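Local coordinates for protein DNA-dependent metalloprotease WSS1 homolog 2 (Schizosaccharomyces pombe, PDB 5JIG) that probably cleaves DNA-binding proteins as a DNA-dependent zinc metalloprotease and takes part in the repair of DNA-protein cross-links, at residues V44-E49 against G70-L75; L9-Y14 against R22-L27; S2-N7 against S39-V44. All blocks are in the same frame, centred on the assembly; numbering follows the deposited sequence. Where two conformers were deposited one is given.

In the fold
The chain starts with segment 2-7, which leads into strand 6-10. Interaction 2 closes the first loop: the end of this strand and the residues after it meet helix 17-29. Interaction 3 closes a wider loop, which brings the start of the chain against the exit of helix 31-40. The segments of interaction 2 lie between those of interaction 3 in the sequence, so the smaller loop sits within the larger one. Interaction 1 follows in series, pairing strand 44-50 with strand 72-76, and it shares V44 with interaction 3. Together, interactions 1 and 3 join three neighbouring parallel strands of the mixed sheet, and interaction 2 packs a helix against it.

Interaction 1 of 3, residues V44-E49 against G70-L75; sequences VPLLSE and GAHIEL
L46 and H72 lie side by side and point the same way. L46 CD2 sits over the centre of the H72 ring as a CH-pi contact, 3.4 Å from the centroid. H72 CG is anti to the backbone N (chi1 179°), which carries the base of the ring alongside L46. In the conformer described, H72 NE2 and S48 OG are 2.7 Å apart and hydrogen-bonded; either could be the donor. This bond probably helps to set the ring's rotation. An alanine in place of H72 would remove the ring, and would probably leave L46 CD2 without the face it packs on and, in this conformer, S48 OG without its ring partner.

The opposite face of the sheet carries L47, I73, E49 and L75. L47 CD1 meets I73 CG2 at 3.8 Å and L75 CD1 at 3.9 Å. V44 and I73 cross at about a right angle. Backbone bonds alternate: I73 N to L46 O, S48 N to I73 O (2.9 Å), and L75 N to S48 O. A water donates to both E49 O and E74 OE1. E74 OE2 is hydrogen-bonded to H67 NE2, while E49 forms a salt bridge with R78. In this parallel strand pair of the WLM protease domain, I73 and L75 pack against helix 88-100, which carries the HExxH motif, I73 on the predicted active-site residue E98, while L47 packs on helix 17-29.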
# COMPACT_ATOMS: atom_id res chain seq x y z
N VAL A 44 -2.39 6.73 7.61
CA VAL A 44 -3.23 6.82 6.40
C VAL A 44 -4.64 6.42 6.81
O VAL A 44 -4.90 5.28 7.20
CB VAL A 44 -2.67 5.92 5.28
CG1 VAL A 44 -3.63 5.87 4.11
CG2 VAL A 44 -1.30 6.42 4.86
N PRO A 45 -5.59 7.36 6.74
CA PRO A 45 -6.93 7.02 7.24
C PRO A 45 -7.61 5.86 6.53
O PRO A 45 -8.34 5.09 7.17
CB PRO A 45 -7.72 8.34 7.04
CG PRO A 45 -6.67 9.39 7.26
CD PRO A 45 -5.41 8.83 6.61
N LEU A 46 -7.41 5.74 5.23
CA LEU A 46 -8.14 4.76 4.46
C LEU A 46 -7.24 4.10 3.44
O LEU A 46 -6.51 4.79 2.68
CB LEU A 46 -9.30 5.46 3.72
CG LEU A 46 -10.25 4.59 2.88
CD1 LEU A 46 -10.89 3.50 3.69
CD2 LEU A 46 -11.29 5.48 2.21
N LEU A 47 -7.29 2.76 3.36
CA LEU A 47 -6.63 1.97 2.33
C LEU A 47 -7.75 1.19 1.65
O LEU A 47 -8.49 0.41 2.32
CB LEU A 47 -5.63 1.00 2.92
CG LEU A 47 -4.91 0.07 1.95
CD1 LEU A 47 -4.08 0.87 0.95
CD2 LEU A 47 -4.05 -0.92 2.69
N SER A 48 -7.96 1.39 0.35
CA SER A 48 -9.04 0.76 -0.39
C SER A 48 -8.51 -0.03 -1.57
O SER A 48 -7.45 0.25 -2.14
CB SER A 48 -10.02 1.76 -0.97
OG SER A 48 -10.67 2.57 0.03
N GLU A 49 -9.33 -0.98 -1.98
CA GLU A 49 -9.15 -1.65 -3.26
C GLU A 49 -9.63 -0.77 -4.37
O GLU A 49 -10.74 -0.24 -4.36
CB GLU A 49 -10.03 -2.92 -3.23
CG GLU A 49 -9.93 -3.69 -4.52
CD GLU A 49 -10.82 -4.94 -4.56
OE1 GLU A 49 -10.59 -5.74 -5.48
OE2 GLU A 49 -11.69 -5.06 -3.67
N GLY A 70 -1.83 11.08 1.28
CA GLY A 70 -2.03 10.06 2.25
C GLY A 70 -3.34 10.09 3.01
O GLY A 70 -3.49 9.38 3.97
N ALA A 71 -4.30 10.90 2.57
CA ALA A 71 -5.64 10.80 3.13
C ALA A 71 -6.27 9.46 2.78
O ALA A 71 -7.03 8.90 3.56
CB ALA A 71 -6.53 11.90 2.58
N HIS A 72 -5.95 8.94 1.62
CA HIS A 72 -6.54 7.71 1.10
C HIS A 72 -5.60 7.14 0.04
O HIS A 72 -5.26 7.84 -0.90
CB HIS A 72 -7.92 8.04 0.50
CG HIS A 72 -8.65 6.89 -0.10
ND1 HIS A 72 -9.79 7.05 -0.86
CD2 HIS A 72 -8.50 5.54 -0.02
CE1 HIS A 72 -10.25 5.85 -1.19
NE2 HIS A 72 -9.50 4.91 -0.68
N ILE A 73 -5.20 5.88 0.24
CA ILE A 73 -4.43 5.16 -0.77
C ILE A 73 -5.32 4.03 -1.32
O ILE A 73 -6.03 3.37 -0.55
CB ILE A 73 -3.10 4.64 -0.19
CG1 ILE A 73 -2.18 5.83 0.05
CG2 ILE A 73 -2.46 3.60 -1.09
CD1 ILE A 73 -0.89 5.50 0.79
N GLU A 74 -5.27 3.86 -2.64
CA GLU A 74 -5.98 2.78 -3.31
C GLU A 74 -4.97 1.88 -4.02
O GLU A 74 -3.94 2.35 -4.52
CB GLU A 74 -7.00 3.23 -4.31
CG GLU A 74 -7.90 4.35 -3.86
CD GLU A 74 -9.08 4.57 -4.74
OE1 GLU A 74 -9.59 3.59 -5.33
OE2 GLU A 74 -9.52 5.75 -4.83
N LEU A 75 -5.28 0.58 -4.07
CA LEU A 75 -4.41 -0.40 -4.72
C LEU A 75 -5.27 -1.32 -5.58
O LEU A 75 -6.26 -1.88 -5.11
CB LEU A 75 -3.72 -1.30 -3.69
CG LEU A 75 -2.79 -0.58 -2.72
CD1 LEU A 75 -2.39 -1.57 -1.65
CD2 LEU A 75 -1.57 0.04 -3.40
O HOH W 1 -11.79 2.26 -4.34

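Interaction 2 of 3, residues L9-Y14 against R22-L27; sequences LVVLDY and RYLERL
The backbones come nearest at L9 and L24, whose CA atoms are 6.8 Å apart, where the end of a strand and the coil after it pass helix 22-27. The contact is mostly between side chains, with V10 O and the backbone of E25 also touched. L9 touches L24 and E25 mainly through CD1. This L9 methyl meets E25 CG at 3.7 Å and L24 CB at 4.0 Å. The side chains of L9 and E25 cross at about a right angle, and the aliphatic part of the glutamate does the touching. L24 reaches back with its own CD1, which lies 3.4 Å from V10 O and 3.8 Å from V11 CG1. V11 and L24 slide past each other in opposite directions. V11 CG1 is anti to its carbonyl carbon (chi1 -65°), which sets this methyl against the leucine. V10 CB leaves the backbone away from the helix, and the side chain packs on L46 and S48.

L24 is buried and also touches L47 of the next strand. L9 and V11 extend the same apolar contact to L21 and A20 of the helix. Helix 17-29 packs on the sheet as part of the helical crossover between parallel strands 6-10 and 44-50.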
# COMPACT_ATOMS: atom_id res chain seq x y z
N LEU A 9 -9.90 -0.22 6.22
CA LEU A 9 -9.76 -0.96 4.98
C LEU A 9 -11.12 -1.01 4.31
O LEU A 9 -12.13 -1.26 4.96
CB LEU A 9 -9.27 -2.38 5.24
CG LEU A 9 -8.01 -2.49 6.08
CD1 LEU A 9 -7.67 -3.93 6.22
CD2 LEU A 9 -6.85 -1.70 5.50
N VAL A 10 -11.13 -0.88 2.98
CA VAL A 10 -12.36 -0.99 2.18
C VAL A 10 -12.10 -1.82 0.95
O VAL A 10 -11.09 -1.62 0.28
CB VAL A 10 -12.91 0.40 1.77
CG1 VAL A 10 -14.00 0.31 0.69
CG2 VAL A 10 -13.53 1.12 2.97
N VAL A 11 -13.01 -2.75 0.66
CA VAL A 11 -12.93 -3.56 -0.54
C VAL A 11 -14.20 -3.37 -1.34
O VAL A 11 -15.25 -2.89 -0.88
CB VAL A 11 -12.72 -5.06 -0.23
CG1 VAL A 11 -11.38 -5.24 0.41
CG2 VAL A 11 -13.86 -5.62 0.60
N LEU A 12 -14.09 -3.74 -2.63
CA LEU A 12 -15.19 -3.61 -3.57
C LEU A 12 -16.13 -4.78 -3.51
O LEU A 12 -15.83 -5.85 -3.04
CB LEU A 12 -14.61 -3.39 -4.92
CG LEU A 12 -13.77 -2.08 -4.92
CD1 LEU A 12 -13.25 -1.87 -6.26
CD2 LEU A 12 -14.54 -0.78 -4.52
N ASP A 13 -17.30 -4.55 -4.11
CA ASP A 13 -18.35 -5.54 -4.18
C ASP A 13 -18.18 -6.45 -5.38
O ASP A 13 -18.95 -6.37 -6.35
CB ASP A 13 -19.68 -4.86 -4.20
CG ASP A 13 -20.84 -5.77 -4.08
OD1 ASP A 13 -22.00 -5.36 -4.49
OD2 ASP A 13 -20.64 -6.89 -3.53
N TYR A 14 -17.17 -7.29 -5.32
CA TYR A 14 -16.86 -8.28 -6.33
C TYR A 14 -16.82 -9.66 -5.63
O TYR A 14 -16.72 -9.77 -4.42
CB TYR A 14 -15.48 -8.02 -6.98
CG TYR A 14 -15.51 -6.91 -8.00
CD1 TYR A 14 -16.21 -7.06 -9.20
CD2 TYR A 14 -14.92 -5.67 -7.75
CE1 TYR A 14 -16.30 -6.09 -10.11
CE2 TYR A 14 -14.99 -4.68 -8.65
CZ TYR A 14 -15.67 -4.83 -9.83
OH TYR A 14 -15.71 -3.81 -10.75
N ARG A 22 -8.65 -9.89 3.06
CA ARG A 22 -7.48 -10.51 3.62
C ARG A 22 -6.19 -9.98 3.00
O ARG A 22 -5.17 -9.85 3.68
CB ARG A 22 -7.51 -12.08 3.39
CG ARG A 22 -8.50 -12.82 4.20
CD ARG A 22 -8.13 -14.33 4.19
NE ARG A 22 -8.17 -15.05 2.89
CZ ARG A 22 -7.15 -15.71 2.31
NH1 ARG A 22 -7.38 -16.39 1.22
NH2 ARG A 22 -5.91 -15.66 2.79
N TYR A 23 -6.23 -9.65 1.71
CA TYR A 23 -5.08 -9.08 1.02
C TYR A 23 -4.73 -7.71 1.65
O TYR A 23 -3.56 -7.44 1.98
CB TYR A 23 -5.41 -8.94 -0.46
CG TYR A 23 -4.25 -8.91 -1.43
CD1 TYR A 23 -4.36 -9.54 -2.65
CD2 TYR A 23 -3.08 -8.25 -1.18
CE1 TYR A 23 -3.33 -9.52 -3.57
CE2 TYR A 23 -2.04 -8.21 -2.09
CZ TYR A 23 -2.16 -8.87 -3.28
OH TYR A 23 -1.08 -8.83 -4.14
N LEU A 24 -5.72 -6.83 1.82
CA LEU A 24 -5.46 -5.56 2.47
C LEU A 24 -4.97 -5.73 3.91
O LEU A 24 -4.10 -4.98 4.35
CB LEU A 24 -6.70 -4.65 2.45
CG LEU A 24 -7.14 -4.18 1.03
CD1 LEU A 24 -8.28 -3.19 1.21
CD2 LEU A 24 -6.01 -3.55 0.25
N GLU A 25 -5.54 -6.68 4.64
CA GLU A 25 -5.09 -6.92 6.02
C GLU A 25 -3.62 -7.33 6.02
O GLU A 25 -2.85 -6.90 6.88
CB GLU A 25 -5.93 -7.97 6.69
CG GLU A 25 -7.35 -7.54 6.96
CD GLU A 25 -8.25 -8.73 7.38
OE1 GLU A 25 -9.34 -8.45 7.89
OE2 GLU A 25 -7.91 -9.86 7.17
N ARG A 26 -3.24 -8.17 5.07
CA ARG A 26 -1.86 -8.62 4.97
C ARG A 26 -0.93 -7.44 4.72
O ARG A 26 0.15 -7.35 5.35
CB ARG A 26 -1.70 -9.68 3.88
CG ARG A 26 -0.27 -10.17 3.69
CD ARG A 26 -0.18 -11.15 2.59
NE ARG A 26 1.13 -11.62 2.39
CZ ARG A 26 1.46 -12.47 1.37
NH1 ARG A 26 2.66 -12.80 1.14
NH2 ARG A 26 0.57 -12.83 0.48
N LEU A 27 -1.29 -6.55 3.83
CA LEU A 27 -0.49 -5.35 3.55
C LEU A 27 -0.37 -4.46 4.79
O LEU A 27 0.71 -3.97 5.11
CB LEU A 27 -1.08 -4.58 2.38
CG LEU A 27 -0.93 -5.27 1.03
CD1 LEU A 27 -1.93 -4.73 0.03
CD2 LEU A 27 0.48 -5.15 0.45

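Interaction 3 of 3, residues S2-N7 against S39-V44; sequences SIYTFN and SHRWTV
Y4 holds CG anti to its carbonyl carbon (chi1 -56°), which brings CG, the base of the ring, to the R41 side. T43 uses the same kind of rotamer (chi1 -58°) to bring OG1 to the backbone of I3. The Y4 and R41 side chains lie side by side, pointing the same way. R41 CA stands over one face of the ring, offset toward the rim, and makes a CH-pi contact 3.6 Å from the centroid. I3 CG1 covers the centre of the opposite face, so the ring is held between the two. The phenol and guanidinium planes are 77° apart, and Y4 OH lies 3.2 Å from R41 NE.

R41 has positive phi and forms a Schellman motif after helix 31-40. The chain then runs into strand 44-50, where F6 and V44 form a parallel bridge. V44 N donates to T5 O at 2.9 Å, and N7 N donates to V44 O at 3.0 Å. This joins the first strand of the WLM domain sheet to the second. F6 and V44 lie side by side on one face, with F6 CD2 3.6 Å from V44 CB. M37 of helix 31-40 touches both side chains, and I33 also packs on F6.

T43 OG1 donates to I3 O at 2.8 Å, coming from well above the carbonyl plane. Its methyl, CG2, lies 3.7 Å from N7 ND2. S2 OG accepts from Y4 N in an ST turn and also bonds to D38 in helix 31-40. W42 CB leaves the backbone away from segment 2-7, and the side chain packs on N102, V103 and L118.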
# COMPACT_ATOMS: atom_id res chain seq x y z
N SER A 2 0.99 0.81 17.12
CA SER A 2 1.33 2.10 16.57
C SER A 2 0.16 2.87 15.93
O SER A 2 -0.68 2.24 15.32
CB SER A 2 2.31 1.78 15.39
OG SER A 2 2.70 2.88 14.85
N ILE A 3 0.16 4.20 15.99
CA ILE A 3 -0.78 5.00 15.26
C ILE A 3 -0.43 5.09 13.77
O ILE A 3 -1.24 5.59 12.98
CB ILE A 3 -0.91 6.45 15.81
CG1 ILE A 3 0.34 7.27 15.64
CG2 ILE A 3 -1.39 6.39 17.24
CD1 ILE A 3 0.21 8.71 16.07
N TYR A 4 0.79 4.65 13.40
CA TYR A 4 1.27 4.76 12.05
C TYR A 4 0.85 3.51 11.27
O TYR A 4 1.63 2.58 11.07
CB TYR A 4 2.79 5.00 12.04
CG TYR A 4 3.15 6.23 12.87
CD1 TYR A 4 4.06 6.16 13.90
CD2 TYR A 4 2.61 7.47 12.54
CE1 TYR A 4 4.38 7.29 14.67
CE2 TYR A 4 2.93 8.58 13.30
CZ TYR A 4 3.81 8.49 14.31
OH TYR A 4 4.13 9.63 15.04
N THR A 5 -0.37 3.56 10.82
CA THR A 5 -1.02 2.44 10.16
C THR A 5 -2.11 2.98 9.22
O THR A 5 -2.26 4.17 9.04
CB THR A 5 -1.55 1.47 11.22
OG1 THR A 5 -1.93 0.24 10.57
CG2 THR A 5 -2.70 2.05 12.01
N PHE A 6 -2.87 2.03 8.65
CA PHE A 6 -4.05 2.31 7.83
C PHE A 6 -5.28 2.15 8.76
O PHE A 6 -5.50 1.06 9.26
CB PHE A 6 -4.14 1.35 6.67
CG PHE A 6 -2.94 1.39 5.77
CD1 PHE A 6 -1.93 0.48 5.93
CD2 PHE A 6 -2.78 2.38 4.83
CE1 PHE A 6 -0.79 0.52 5.13
CE2 PHE A 6 -1.66 2.42 4.01
CZ PHE A 6 -0.65 1.51 4.19
N ASN A 7 -6.02 3.21 8.99
CA ASN A 7 -7.04 3.16 10.00
C ASN A 7 -8.28 2.35 9.61
O ASN A 7 -8.94 1.82 10.48
CB ASN A 7 -7.47 4.56 10.44
CG ASN A 7 -6.41 5.29 11.21
OD1 ASN A 7 -5.53 4.69 11.80
ND2 ASN A 7 -6.50 6.63 11.18
N SER A 39 8.81 4.49 10.73
CA SER A 39 10.02 5.32 10.54
C SER A 39 9.71 6.68 9.98
O SER A 39 10.31 7.68 10.35
CB SER A 39 11.02 4.58 9.62
OG SER A 39 11.46 3.38 10.24
N HIS A 40 8.74 6.73 9.05
CA HIS A 40 8.38 7.95 8.39
C HIS A 40 7.14 8.64 9.00
O HIS A 40 6.72 9.67 8.51
CB HIS A 40 8.25 7.78 6.87
CG HIS A 40 8.83 8.87 6.09
ND1 HIS A 40 8.44 10.17 6.27
CD2 HIS A 40 9.81 8.93 5.16
CE1 HIS A 40 9.12 10.98 5.46
NE2 HIS A 40 9.97 10.24 4.75
N ARG A 41 6.64 8.09 10.08
CA ARG A 41 5.51 8.68 10.85
C ARG A 41 4.30 8.96 9.97
O ARG A 41 3.79 10.05 9.93
CB ARG A 41 5.98 9.86 11.66
CG ARG A 41 6.96 9.51 12.71
CD ARG A 41 7.52 10.65 13.52
NE ARG A 41 6.51 11.50 14.08
CZ ARG A 41 6.21 12.74 13.69
NH1 ARG A 41 5.26 13.40 14.35
NH2 ARG A 41 6.80 13.33 12.63
N TRP A 42 3.82 7.92 9.28
CA TRP A 42 2.65 8.02 8.40
C TRP A 42 1.48 7.30 8.98
O TRP A 42 1.53 6.11 9.30
CB TRP A 42 2.99 7.41 7.05
CG TRP A 42 3.93 8.19 6.23
CD1 TRP A 42 4.07 9.53 6.24
CD2 TRP A 42 4.86 7.70 5.30
NE1 TRP A 42 5.05 9.92 5.33
CE2 TRP A 42 5.53 8.79 4.74
CE3 TRP A 42 5.23 6.40 4.89
CZ2 TRP A 42 6.56 8.64 3.78
CZ3 TRP A 42 6.25 6.27 3.97
CH2 TRP A 42 6.83 7.37 3.39
N THR A 43 0.36 8.07 9.11
CA THR A 43 -0.96 7.53 9.37
C THR A 43 -1.81 7.77 8.16
O THR A 43 -1.90 8.91 7.67
CB THR A 43 -1.60 8.20 10.58
OG1 THR A 43 -0.78 8.04 11.76
CG2 THR A 43 -3.00 7.72 10.77
N VAL A 44 -2.39 6.73 7.61
CA VAL A 44 -3.23 6.82 6.40
C VAL A 44 -4.64 6.42 6.81
O VAL A 44 -4.90 5.28 7.20
CB VAL A 44 -2.67 5.92 5.28
CG1 VAL A 44 -3.63 5.87 4.11
CG2 VAL A 44 -1.30 6.42 4.86